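YghZ aldo-keto reductase (Escherichia coli, PDB 3N6Q) is an aldo-keto reductase that probably uses a nicotinamide cofactor, most likely NADPH, to reduce aldehydes and ketones to alcohols. Local coordinates at residues B[16-21]-B[189-194]; B[196-201]-B[330-335]; B[286-291]-B[323-328]; B[300-303]-B[307-310]. One frame throughout, in Å; residues are numbered along the deposited sequence.

Contact 1: residues B[16-21]-B[189-194]; sequences RYCGKS and LLIHQP
Cys18 and Ser21 meet Leu190 and Ile191 by apolar packing, with no hydrogen bond between the two segments. The sulfur does most of the touching. With SG anti to the backbone N (chi1 180°), Cys18 reaches into the angle between the two side chains: SG lies 3.8 Å from Leu190 CG and 3.8 Å from Ile191 CD1. It also rests against the backbone, with SG 3.4 Å from Leu190 O. Ser21 meets the tip of the leucine, with OG 3.4 Å from Leu190 CD1.

The polar bonds lie within 16-21 and set its shape. Cys18 to Ser21 form a type II' turn, with Gly19 at the positive-phi corner. Two donors of Ser21 grip Cys18 O: the backbone N at 3.1 Å, and OG at 2.8 Å, in the carbonyl plane on a lone pair. Ser21 OG also bonds to Leu23 N.

This is the N-terminal hairpin of the aldo-keto reductase barrel, lying at the start of barrel strand 191-193. Leu25 of strand 24-31 touches both Cys18 and Ile191. Ile134 of strand 132-137 touches both Leu190 and Ile191. Ser21 also packs on Glu148 of the second subunit.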
# COMPACT_ATOMS: atom_id res chain seq x y z
N ARG B 16 1.79 28.01 -15.72
CA ARG B 16 1.00 28.49 -14.57
C ARG B 16 0.89 27.41 -13.54
O ARG B 16 0.54 26.24 -13.91
CB ARG B 16 -0.41 28.84 -15.06
CG ARG B 16 -0.38 30.00 -16.10
CD ARG B 16 -1.83 30.43 -16.44
NE ARG B 16 -1.74 31.64 -17.27
CZ ARG B 16 -2.67 32.58 -17.36
NH1 ARG B 16 -3.86 32.43 -16.75
NH2 ARG B 16 -2.40 33.67 -18.11
N TYR B 17 1.16 27.76 -12.27
CA TYR B 17 0.90 26.82 -11.17
C TYR B 17 -0.55 26.45 -11.16
O TYR B 17 -1.42 27.31 -11.28
CB TYR B 17 1.32 27.40 -9.79
CG TYR B 17 2.80 27.42 -9.65
CD1 TYR B 17 3.47 26.33 -9.13
CD2 TYR B 17 3.57 28.50 -10.12
CE1 TYR B 17 4.89 26.30 -9.08
CE2 TYR B 17 4.97 28.51 -10.03
CZ TYR B 17 5.62 27.41 -9.51
OH TYR B 17 6.98 27.39 -9.42
N CYS B 18 -0.83 25.16 -10.96
CA CYS B 18 -2.22 24.69 -11.05
C CYS B 18 -2.86 24.84 -9.65
O CYS B 18 -2.47 24.11 -8.72
CB CYS B 18 -2.14 23.17 -11.46
SG CYS B 18 -3.77 22.45 -11.61
N GLY B 19 -3.71 25.85 -9.44
CA GLY B 19 -4.32 26.09 -8.13
C GLY B 19 -3.25 26.38 -7.09
O GLY B 19 -2.27 27.06 -7.40
N LYS B 20 -3.37 25.78 -5.91
CA LYS B 20 -2.40 25.93 -4.82
C LYS B 20 -1.21 24.97 -4.92
O LYS B 20 -0.30 25.02 -4.10
CB LYS B 20 -3.07 25.77 -3.44
CG LYS B 20 -3.50 24.32 -3.05
CD LYS B 20 -4.26 24.35 -1.71
CE LYS B 20 -5.05 23.08 -1.44
NZ LYS B 20 -5.78 23.19 -0.13
N SER B 21 -1.22 24.07 -5.93
CA SER B 21 -0.19 23.02 -6.01
C SER B 21 1.13 23.57 -6.49
O SER B 21 1.21 24.69 -7.03
CB SER B 21 -0.65 21.83 -6.94
OG SER B 21 -0.49 22.21 -8.30
N LEU B 189 -7.69 17.84 -4.22
CA LEU B 189 -8.17 17.82 -5.61
C LEU B 189 -7.23 18.72 -6.42
O LEU B 189 -7.12 19.91 -6.09
CB LEU B 189 -9.60 18.36 -5.67
CG LEU B 189 -10.14 18.44 -7.11
CD1 LEU B 189 -10.27 16.99 -7.83
CD2 LEU B 189 -11.56 19.08 -7.10
N LEU B 190 -6.59 18.21 -7.49
CA LEU B 190 -5.64 19.06 -8.24
C LEU B 190 -6.32 20.13 -9.09
O LEU B 190 -5.85 21.29 -9.18
CB LEU B 190 -4.70 18.21 -9.11
CG LEU B 190 -3.76 19.05 -9.98
CD1 LEU B 190 -2.62 19.75 -9.11
CD2 LEU B 190 -3.15 18.14 -11.10
N ILE B 191 -7.38 19.73 -9.79
CA ILE B 191 -7.80 20.40 -11.02
C ILE B 191 -9.24 20.06 -11.37
O ILE B 191 -9.76 18.91 -11.09
CB ILE B 191 -6.80 20.09 -12.19
CG1 ILE B 191 -7.02 20.99 -13.39
CG2 ILE B 191 -6.91 18.58 -12.66
CD1 ILE B 191 -5.76 20.90 -14.40
N HIS B 192 -9.91 21.03 -11.99
CA HIS B 192 -11.26 20.89 -12.50
C HIS B 192 -11.17 21.23 -13.98
O HIS B 192 -10.54 22.26 -14.38
CB HIS B 192 -12.23 21.85 -11.74
CG HIS B 192 -13.69 21.66 -12.06
ND1 HIS B 192 -14.20 21.80 -13.34
CD2 HIS B 192 -14.75 21.37 -11.27
CE1 HIS B 192 -15.51 21.62 -13.31
NE2 HIS B 192 -15.86 21.33 -12.06
N GLN B 193 -11.74 20.37 -14.83
CA GLN B 193 -11.87 20.67 -16.24
C GLN B 193 -13.31 20.93 -16.64
O GLN B 193 -14.07 19.99 -16.93
CB GLN B 193 -11.26 19.48 -17.07
CG GLN B 193 -11.36 19.67 -18.53
CD GLN B 193 -10.64 18.53 -19.29
OE1 GLN B 193 -11.16 18.04 -20.27
NE2 GLN B 193 -9.44 18.18 -18.88
N PRO B 194 -13.72 22.24 -16.72
CA PRO B 194 -15.06 22.61 -17.21
C PRO B 194 -15.01 22.99 -18.68
O PRO B 194 -13.95 23.36 -19.21
CB PRO B 194 -15.41 23.85 -16.34
CG PRO B 194 -14.04 24.56 -16.26
CD PRO B 194 -13.02 23.38 -16.09

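Contact 2: residues B[196-201]-B[330-335]; sequences YNLLNR and QHIADG
Leu198, Leu199 and Arg201 pack on Ile332 in a buried, mainly apolar contact. It joins the loop after strand 191-193 of the TIM barrel to helix 322-334 near the C-terminus. The loop is folded by an Asx turn, in which Asn197 OD1 accepts from Leu199 N at 2.9 Å, and by a type I turn from Asn197 to Asn200.

Ile332 is the residue of the helix that touches all three. Its CG1 lies 3.9 Å from Leu199 CD2, and the two side chains meet at a slant. The tip, CD1, goes further in. It sits 3.5 Å from Leu198 O and also touches the Arg201 guanidinium at its edge, near the plane.

Arg201 ties the loop to itself and to the helix. Its guanidinium presents its edge to the carbonyl of Leu198, where NE and, weakly, NH2 donate to the oxygen. NH2 also forms a salt bridge with Asp329, just before 330-335. With an alanine here, Asp329 would probably lose its partner, Leu198 O its side-chain donors and the tip of Ile332 its cover. The bond from Arg201 NE to Leu198 O is 3.0 Å long, with an angle of 160° at the hydrogen, and arrives from above the carbonyl plane.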
# COMPACT_ATOMS: atom_id res chain seq x y z
N TYR B 196 -15.54 25.92 -21.01
CA TYR B 196 -15.43 27.35 -20.62
C TYR B 196 -14.85 28.12 -21.80
O TYR B 196 -13.82 27.74 -22.34
CB TYR B 196 -14.49 27.47 -19.42
CG TYR B 196 -14.44 28.87 -18.82
CD1 TYR B 196 -15.46 29.79 -19.08
CD2 TYR B 196 -13.33 29.28 -18.10
CE1 TYR B 196 -15.44 31.07 -18.46
CE2 TYR B 196 -13.27 30.57 -17.56
CZ TYR B 196 -14.33 31.43 -17.72
OH TYR B 196 -14.27 32.71 -17.14
N ASN B 197 -15.58 29.12 -22.30
CA ASN B 197 -15.07 29.93 -23.38
C ASN B 197 -15.87 31.24 -23.41
O ASN B 197 -16.77 31.47 -22.57
CB ASN B 197 -15.20 29.19 -24.75
CG ASN B 197 -16.63 28.66 -25.02
OD1 ASN B 197 -17.57 29.42 -25.19
ND2 ASN B 197 -16.76 27.33 -25.12
N LEU B 198 -15.64 32.03 -24.45
CA LEU B 198 -16.28 33.34 -24.48
C LEU B 198 -17.80 33.24 -24.51
O LEU B 198 -18.47 34.10 -23.96
CB LEU B 198 -15.79 34.11 -25.71
CG LEU B 198 -14.69 35.13 -25.52
CD1 LEU B 198 -14.45 35.72 -26.91
CD2 LEU B 198 -15.14 36.25 -24.59
N LEU B 199 -18.32 32.17 -25.10
CA LEU B 199 -19.75 32.01 -25.32
C LEU B 199 -20.39 31.18 -24.24
O LEU B 199 -21.59 30.99 -24.25
CB LEU B 199 -20.02 31.33 -26.68
CG LEU B 199 -19.27 32.05 -27.81
CD1 LEU B 199 -19.73 31.45 -29.10
CD2 LEU B 199 -19.60 33.55 -27.76
N ASN B 200 -19.58 30.61 -23.35
CA ASN B 200 -20.13 29.68 -22.35
C ASN B 200 -19.55 29.95 -20.98
O ASN B 200 -18.43 29.52 -20.65
CB ASN B 200 -19.94 28.21 -22.77
CG ASN B 200 -20.54 27.26 -21.74
OD1 ASN B 200 -21.08 27.70 -20.72
ND2 ASN B 200 -20.40 25.99 -21.97
N ARG B 201 -20.26 30.78 -20.21
CA ARG B 201 -19.72 31.25 -18.94
C ARG B 201 -20.41 30.69 -17.73
O ARG B 201 -20.34 31.27 -16.68
CB ARG B 201 -19.66 32.78 -18.86
CG ARG B 201 -18.97 33.30 -20.11
CD ARG B 201 -18.39 34.60 -19.89
NE ARG B 201 -18.26 35.24 -21.16
CZ ARG B 201 -18.17 36.54 -21.29
NH1 ARG B 201 -18.18 37.28 -20.17
NH2 ARG B 201 -18.03 37.06 -22.51
N GLN B 330 -21.23 42.87 -24.75
CA GLN B 330 -22.34 43.42 -25.48
C GLN B 330 -22.60 42.75 -26.85
O GLN B 330 -23.77 42.53 -27.22
CB GLN B 330 -22.17 44.95 -25.62
CG GLN B 330 -23.38 45.65 -26.26
CD GLN B 330 -24.51 45.78 -25.26
OE1 GLN B 330 -24.31 46.32 -24.16
NE2 GLN B 330 -25.67 45.22 -25.59
N HIS B 331 -21.56 42.51 -27.66
CA HIS B 331 -21.74 41.83 -28.95
C HIS B 331 -22.34 40.45 -28.70
O HIS B 331 -23.20 39.98 -29.47
CB HIS B 331 -20.42 41.64 -29.71
CG HIS B 331 -19.87 42.91 -30.28
ND1 HIS B 331 -20.65 43.79 -31.00
CD2 HIS B 331 -18.62 43.43 -30.26
CE1 HIS B 331 -19.89 44.80 -31.41
NE2 HIS B 331 -18.65 44.58 -31.00
N ILE B 332 -21.93 39.82 -27.61
CA ILE B 332 -22.46 38.46 -27.29
C ILE B 332 -23.96 38.48 -26.96
O ILE B 332 -24.75 37.76 -27.60
CB ILE B 332 -21.61 37.69 -26.26
CG1 ILE B 332 -20.25 37.34 -26.88
CG2 ILE B 332 -22.31 36.37 -25.81
CD1 ILE B 332 -19.15 37.05 -25.81
N ALA B 333 -24.34 39.41 -26.11
CA ALA B 333 -25.76 39.67 -25.78
C ALA B 333 -26.57 40.06 -27.02
O ALA B 333 -27.61 39.43 -27.28
CB ALA B 333 -25.85 40.78 -24.71
N ASP B 334 -26.09 41.03 -27.81
CA ASP B 334 -26.80 41.46 -29.02
C ASP B 334 -27.02 40.33 -30.01
O ASP B 334 -28.00 40.34 -30.77
CB ASP B 334 -26.04 42.57 -29.78
CG ASP B 334 -26.02 43.90 -29.04
OD1 ASP B 334 -26.72 44.08 -28.01
OD2 ASP B 334 -25.26 44.78 -29.51
N GLY B 335 -26.04 39.43 -30.12
CA GLY B 335 -26.13 38.37 -31.11
C GLY B 335 -26.80 37.10 -30.57
O GLY B 335 -26.86 36.11 -31.28

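Contact 3: residues B[286-291]-B[323-328]; sequences LSWLLK and KELAQI
Trp288 bridges from helix 281-289 to Leu325 and Ile328 of helix 322-334, on the outer, helical side of the TIM barrel. From CB the side chain swings with CG anti to the backbone N (chi1 -174°), which sends the indole across to the other helix. CD1 comes first. It lies 3.5 Å from Leu325 CD2 and 4.1 Å from Ile328 CD1, with both methyls approaching obliquely. NE1 is next, 3.4 Å from the same Leu325 methyl. Its hydrogen goes to a water at 3.0 Å, and that water donates to Leu325 O. The indole N-H is therefore tied to the partner helix through one water. Further along, the six-membered ring packs on Arg201, and Phe320 meets the indole edge-to-face.

Lys291 folds back over the indole. Its chain bends at the last torsion (chi4 -64°) and its CD lies 4.0 Å from Leu325 CD2. Were a serine in its place, that face of Trp288 would probably be uncovered, the leucine methyl would lose a neighbour and Trp288 O its ammonium donor. In the structure Lys291 NZ stands 3.4 Å above the plane of the Trp288 ring, over its centre, while bonding to Trp288 O at 3.0 Å.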
# COMPACT_ATOMS: atom_id res chain seq x y z
N LEU B 286 -8.67 32.67 -26.88
CA LEU B 286 -7.73 32.10 -25.96
C LEU B 286 -7.14 33.14 -24.99
O LEU B 286 -7.01 32.88 -23.80
CB LEU B 286 -6.60 31.38 -26.68
CG LEU B 286 -7.09 30.24 -27.58
CD1 LEU B 286 -5.84 29.65 -28.37
CD2 LEU B 286 -7.86 29.19 -26.75
N SER B 287 -6.81 34.32 -25.51
CA SER B 287 -6.24 35.37 -24.64
C SER B 287 -7.27 35.76 -23.58
O SER B 287 -6.94 35.99 -22.44
CB SER B 287 -5.90 36.60 -25.50
OG SER B 287 -4.79 36.31 -26.35
N TRP B 288 -8.52 35.81 -23.99
CA TRP B 288 -9.59 36.16 -23.07
C TRP B 288 -9.71 35.23 -21.89
O TRP B 288 -9.87 35.65 -20.76
CB TRP B 288 -10.91 36.28 -23.83
CG TRP B 288 -12.04 36.79 -22.96
CD1 TRP B 288 -12.52 38.10 -22.86
CD2 TRP B 288 -12.91 35.98 -22.15
NE1 TRP B 288 -13.61 38.13 -21.97
CE2 TRP B 288 -13.84 36.85 -21.51
CE3 TRP B 288 -12.96 34.60 -21.85
CZ2 TRP B 288 -14.84 36.37 -20.66
CZ3 TRP B 288 -13.93 34.14 -20.98
CH2 TRP B 288 -14.86 35.02 -20.37
N LEU B 289 -9.61 33.92 -22.14
CA LEU B 289 -9.58 32.98 -21.03
C LEU B 289 -8.38 33.19 -20.14
O LEU B 289 -8.48 33.06 -18.92
CB LEU B 289 -9.61 31.52 -21.60
CG LEU B 289 -10.99 31.14 -22.17
CD1 LEU B 289 -10.88 29.87 -23.09
CD2 LEU B 289 -11.96 30.81 -20.97
N LEU B 290 -7.23 33.47 -20.74
CA LEU B 290 -5.95 33.52 -20.05
C LEU B 290 -5.61 34.97 -19.52
O LEU B 290 -4.47 35.25 -19.11
CB LEU B 290 -4.84 33.16 -21.01
CG LEU B 290 -4.81 31.64 -21.34
CD1 LEU B 290 -3.78 31.35 -22.41
CD2 LEU B 290 -4.58 30.79 -20.04
N LYS B 291 -6.61 35.85 -19.53
CA LYS B 291 -6.39 37.29 -19.28
C LYS B 291 -6.08 37.57 -17.82
O LYS B 291 -5.61 38.67 -17.46
CB LYS B 291 -7.64 38.09 -19.65
CG LYS B 291 -8.88 37.82 -18.75
CD LYS B 291 -10.17 38.51 -19.40
CE LYS B 291 -11.48 38.18 -18.69
NZ LYS B 291 -11.83 36.69 -18.77
N LYS B 323 -13.16 48.67 -21.26
CA LYS B 323 -14.05 48.99 -22.36
C LYS B 323 -14.19 47.79 -23.34
O LYS B 323 -15.28 47.54 -23.86
CB LYS B 323 -13.45 50.17 -23.14
CG LYS B 323 -14.32 50.68 -24.28
CD LYS B 323 -13.66 51.93 -24.92
CE LYS B 323 -14.59 52.57 -25.95
NZ LYS B 323 -13.85 53.66 -26.62
N GLU B 324 -13.06 47.16 -23.67
CA GLU B 324 -13.03 46.01 -24.58
C GLU B 324 -13.83 44.87 -23.99
O GLU B 324 -14.63 44.25 -24.70
CB GLU B 324 -11.58 45.50 -24.75
CG GLU B 324 -10.80 46.18 -25.80
CD GLU B 324 -9.38 45.58 -25.92
OE1 GLU B 324 -8.67 45.52 -24.91
OE2 GLU B 324 -8.99 45.20 -27.03
N LEU B 325 -13.62 44.58 -22.72
CA LEU B 325 -14.38 43.50 -22.08
C LEU B 325 -15.91 43.70 -22.14
O LEU B 325 -16.68 42.75 -22.39
CB LEU B 325 -13.89 43.24 -20.65
CG LEU B 325 -12.45 42.72 -20.55
CD1 LEU B 325 -12.10 42.62 -19.05
CD2 LEU B 325 -12.41 41.25 -21.26
N ALA B 326 -16.35 44.95 -21.89
CA ALA B 326 -17.73 45.30 -21.90
C ALA B 326 -18.27 45.22 -23.32
O ALA B 326 -19.38 44.75 -23.55
CB ALA B 326 -17.92 46.76 -21.34
N GLN B 327 -17.45 45.61 -24.29
CA GLN B 327 -17.83 45.59 -25.71
C GLN B 327 -17.99 44.11 -26.21
O GLN B 327 -18.92 43.77 -26.97
CB GLN B 327 -16.76 46.31 -26.54
CG GLN B 327 -16.84 47.87 -26.54
CD GLN B 327 -15.68 48.59 -27.26
OE1 GLN B 327 -14.53 48.12 -27.27
NE2 GLN B 327 -15.98 49.77 -27.81
N ILE B 328 -17.05 43.28 -25.80
CA ILE B 328 -17.14 41.83 -26.11
C ILE B 328 -18.46 41.27 -25.57
O ILE B 328 -19.24 40.68 -26.32
CB ILE B 328 -15.93 41.09 -25.49
CG1 ILE B 328 -14.69 41.40 -26.34
CG2 ILE B 328 -16.25 39.48 -25.37
CD1 ILE B 328 -13.33 40.97 -25.69
O HOH W 1 -15.80 40.14 -21.70

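Contact 4: residues B[300-303]-B[307-310]; sequences IGAS and QLEE
The chain turns back on itself between strand 297-300 and helix 305-312, bringing the CA atoms of Ala302 and Gln307 to 6.0 Å. No hydrogen bond joins the two segments; the contact is made by packing of the helix side chains on the loop.

Gln307 is the central residue. With chi1 at -174° and the rest of the chain stretched out, its amide reaches the loop. The oxygen and nitrogen go to different neighbours. OE1 sits 3.4 Å from Ala302 CA and 3.6 Å from Ser303 N. NE2 lies 3.8 Å from Ile300 CG2. The same NE2 donates to Asn311 OD1, one turn further along the helix, and this bond helps to fix the rotation of the amide.

Leu308 supplies the apolar half. Its CD2 is the contact atom, 3.6 Å from Ala302 CB and 4.2 Å from Ile300 CG2. The leucine and isoleucine side chains run alongside each other, pointing opposite ways. The small Ala302 side chain fits between the Gln307 amide and the leucine.

The loop and helix follow the eighth barrel strand. In aldo-keto reductases this region typically receives the adenosine phosphate end of NADPH, and the same role is likely here, although no cofactor is bound in this crystal. Leu28 and Leu30 of the neighbouring strand 24-31 touch Ile300 and Ala302 respectively. Leu308 is closed in by Ile48, Lys51 and Ala52 of helix 42-54, and Pro224 touches Ile300.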
# COMPACT_ATOMS: atom_id res chain seq x y z
N ILE B 300 -6.32 22.94 -26.20
CA ILE B 300 -6.41 23.15 -27.62
C ILE B 300 -6.47 21.78 -28.31
O ILE B 300 -5.59 20.95 -28.08
CB ILE B 300 -5.13 23.83 -28.15
CG1 ILE B 300 -4.97 25.18 -27.44
CG2 ILE B 300 -5.26 24.01 -29.68
CD1 ILE B 300 -6.24 25.93 -27.56
N GLY B 301 -7.45 21.61 -29.18
CA GLY B 301 -7.61 20.33 -29.87
C GLY B 301 -7.16 20.38 -31.31
O GLY B 301 -7.99 20.31 -32.22
N ALA B 302 -5.86 20.49 -31.52
CA ALA B 302 -5.29 20.76 -32.86
C ALA B 302 -5.39 19.61 -33.81
O ALA B 302 -5.13 18.46 -33.44
CB ALA B 302 -3.83 21.20 -32.74
N SER B 303 -5.73 19.91 -35.06
CA SER B 303 -5.73 18.93 -36.13
C SER B 303 -4.50 19.00 -37.04
O SER B 303 -4.34 18.17 -37.94
CB SER B 303 -6.99 19.10 -36.99
OG SER B 303 -7.11 20.45 -37.40
N GLN B 307 -1.73 24.89 -36.54
CA GLN B 307 -2.71 25.44 -35.63
C GLN B 307 -2.08 25.74 -34.29
O GLN B 307 -2.40 26.76 -33.68
CB GLN B 307 -3.92 24.50 -35.41
CG GLN B 307 -4.97 25.24 -34.55
CD GLN B 307 -6.16 24.38 -34.09
OE1 GLN B 307 -6.50 23.38 -34.73
NE2 GLN B 307 -6.85 24.83 -33.02
N LEU B 308 -1.17 24.86 -33.84
CA LEU B 308 -0.51 25.06 -32.55
C LEU B 308 0.36 26.32 -32.61
O LEU B 308 0.32 27.14 -31.71
CB LEU B 308 0.34 23.86 -32.13
CG LEU B 308 -0.49 22.59 -31.89
CD1 LEU B 308 0.50 21.42 -31.65
CD2 LEU B 308 -1.38 22.84 -30.63
N GLU B 309 1.14 26.45 -33.68
CA GLU B 309 1.99 27.63 -33.84
C GLU B 309 1.11 28.91 -33.75
O GLU B 309 1.46 29.85 -33.08
CB GLU B 309 2.78 27.57 -35.15
CG GLU B 309 3.61 26.28 -35.27
CD GLU B 309 4.45 26.16 -36.58
OE1 GLU B 309 5.70 26.06 -36.47
OE2 GLU B 309 3.89 26.16 -37.71
N GLU B 310 -0.05 28.91 -34.37
CA GLU B 310 -0.89 30.10 -34.41
C GLU B 310 -1.49 30.34 -33.03
O GLU B 310 -1.50 31.46 -32.49
CB GLU B 310 -2.00 29.90 -35.44
CG GLU B 310 -2.72 31.17 -35.90
CD GLU B 310 -3.96 31.54 -35.04
OE1 GLU B 310 -4.04 31.17 -33.84
OE2 GLU B 310 -4.87 32.23 -35.58

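In the fold
Contacts 2 and 3 form one packed block, with centres 11 Å apart and helix 322-334 common to both. Leu198 CD2 lies 3.3 Å from Trp288 CD2, joining them. Contact 3 also ties to the rest: Arg16 NH2 probably hydrogen-bonds to Leu290 O at 2.8 Å, reaching contact 1, and Leu286 CD2 packs on Ile300 CD1 at 3.7 Å, reaching contact 4. Contacts 1 and 4 lie on opposite sides of the chain's centre, with centres 22 Å apart. Contact 1 is at the hairpin end of the barrel. Contact 4 follows the C-terminal end of a barrel strand, the end where aldo-keto reductases hold cofactor and active site.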